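Local coordinates for Glyco_hydro_cc domain-containing protein (Blastomyces gilchristii, PDB 6UB0) that probably hydrolyses beta-1,3-glucan of the curdlan type as an exo-acting glycoside hydrolase of family GH128, and binds laminaribiose in its active-site cleft, at residues G121-Q124 and G125-D128. Sequence-based numbering, arbitrary orientation.
Sequences GWMQ and GFLD
G121-Q124 and G125-D128 are successive turns of one alpha-helix, joined by four i to i+4 backbone hydrogen bonds: G125 N to G121 O, F126 N to W122 O, L127 N to M123 O and D128 N to Q124 O, the second nearly straight at 174°. One turn apart, W122 and F126 lay their rings almost parallel, planes 11° apart, but so strongly offset that little of one ring lies over the other, with 5.2 Å from the six-membered ring centroid of W122 to that of F126. F126 CB sits over a face of the indole, 3.3 Å from W122 CZ3, with F126 CG and CD1 close behind. Both residues carry CG anti to the backbone N, a torsion that places the two rings on the same flank of the helix. M123 adds a Met-aromatic contact: its chain, bent at chi2 and chi3, brings SD 4.1 Å from F126 CD2, oblique to the ring. Helix 119-130 links parallel strands 105-111 and 138-146 in a beta-alpha-beta unit of the TIM-barrel-clan catalytic core. W122, M123 and F126 pack on strand 105-111, and W122 and F126 also meet A89 of helix 86-96; W122 NE1 donates a hydrogen bond to M84 O. On the flank facing helix 150-166, M123 CG lies 3.9 Å from L127 CD1, and both side chains touch L163. Farther round, the extended Q124 chain passes D128, and Q124 CG lies 3.9 Å from D128 OD2, with amide and carboxylate planes 64° apart; D128 OD1 is hydrogen-bonded to Y167 OH, while Q124 OE1 receives a weak bond from K166 NZ.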
loop_
_atom_site.group_PDB
_atom_site.type_symbol
_atom_site.label_atom_id
_atom_site.label_comp_id
_atom_site.label_asym_id
_atom_site.label_seq_id
_atom_site.Cartn_x
_atom_site.Cartn_y
_atom_site.Cartn_z
ATOM N N GLY A 121 -4.052 -1.164 -15.973
ATOM C CA GLY A 121 -3.602 -1.619 -17.294
ATOM C C GLY A 121 -2.196 -2.149 -17.132
ATOM O O GLY A 121 -1.929 -3.284 -17.591
ATOM N N TRP A 122 -1.349 -1.379 -16.437
ATOM C CA TRP A 122 0.023 -1.826 -16.115
ATOM C C TRP A 122 -0.082 -3.093 -15.272
ATOM O O TRP A 122 0.682 -4.077 -15.535
ATOM C CB TRP A 122 0.834 -0.724 -15.446
ATOM C CG TRP A 122 2.272 -1.095 -15.266
ATOM C CD1 TRP A 122 3.366 -0.636 -15.938
ATOM C CD2 TRP A 122 2.782 -1.946 -14.229
ATOM N NE1 TRP A 122 4.520 -1.210 -15.468
ATOM C CE2 TRP A 122 4.189 -2.027 -14.408
ATOM C CE3 TRP A 122 2.179 -2.699 -13.224
ATOM C CZ2 TRP A 122 4.991 -2.797 -13.572
ATOM C CZ3 TRP A 122 2.969 -3.496 -12.441
ATOM C CH2 TRP A 122 4.353 -3.515 -12.588
ATOM N N MET A 123 -0.980 -3.111 -14.281
ATOM C CA MET A 123 -1.151 -4.330 -13.449
ATOM C C MET A 123 -1.479 -5.506 -14.375
ATOM O O MET A 123 -0.868 -6.579 -14.205
ATOM C CB MET A 123 -2.255 -4.196 -12.395
ATOM C CG MET A 123 -2.108 -5.208 -11.276
ATOM S SD MET A 123 -0.569 -5.074 -10.329
ATOM C CE MET A 123 -1.081 -3.824 -9.124
ATOM N N GLN A 124 -2.375 -5.331 -15.341
ATOM C CA GLN A 124 -2.774 -6.500 -16.170
ATOM C C GLN A 124 -1.592 -6.965 -17.050
ATOM O O GLN A 124 -1.338 -8.194 -17.138
ATOM C CB GLN A 124 -4.028 -6.224 -16.967
ATOM C CG GLN A 124 -4.536 -7.529 -17.553
ATOM C CD GLN A 124 -5.861 -7.375 -18.230
ATOM O OE1 GLN A 124 -6.886 -7.164 -17.593
ATOM N NE2 GLN A 124 -5.844 -7.549 -19.537
ATOM N N GLY A 125 -0.833 -6.012 -17.595
ATOM C CA GLY A 125 0.404 -6.254 -18.370
ATOM C C GLY A 125 1.436 -6.975 -17.530
ATOM O O GLY A 125 2.031 -7.986 -17.967
ATOM N N PHE A 126 1.645 -6.494 -16.323
ATOM C CA PHE A 126 2.453 -7.212 -15.332
ATOM C C PHE A 126 1.845 -8.594 -15.019
ATOM O O PHE A 126 2.606 -9.592 -14.970
ATOM C CB PHE A 126 2.557 -6.348 -14.080
ATOM C CG PHE A 126 3.136 -7.071 -12.907
ATOM C CD1 PHE A 126 4.501 -7.231 -12.809
ATOM C CD2 PHE A 126 2.324 -7.581 -11.905
ATOM C CE1 PHE A 126 5.066 -7.892 -11.734
ATOM C CE2 PHE A 126 2.883 -8.225 -10.826
ATOM C CZ PHE A 126 4.248 -8.370 -10.728
ATOM N N LEU A 127 0.536 -8.685 -14.775
ATOM C CA LEU A 127 -0.070 -9.995 -14.435
ATOM C C LEU A 127 0.030 -10.942 -15.652
ATOM O O LEU A 127 0.290 -12.151 -15.466
ATOM C CB LEU A 127 -1.505 -9.728 -14.003
ATOM C CG LEU A 127 -1.625 -9.015 -12.657
ATOM C CD1 LEU A 127 -3.080 -8.813 -12.280
ATOM C CD2 LEU A 127 -0.898 -9.775 -11.578
ATOM N N ASP A 128 -0.181 -10.427 -16.855
ATOM C CA ASP A 128 0.004 -11.230 -18.094
ATOM C C ASP A 128 1.447 -11.717 -18.120
ATOM O O ASP A 128 1.648 -12.945 -18.198
ATOM C CB ASP A 128 -0.394 -10.449 -19.339
ATOM C CG ASP A 128 -1.899 -10.394 -19.494
ATOM O OD1 ASP A 128 -2.577 -11.298 -18.946
ATOM O OD2 ASP A 128 -2.371 -9.466 -20.155
#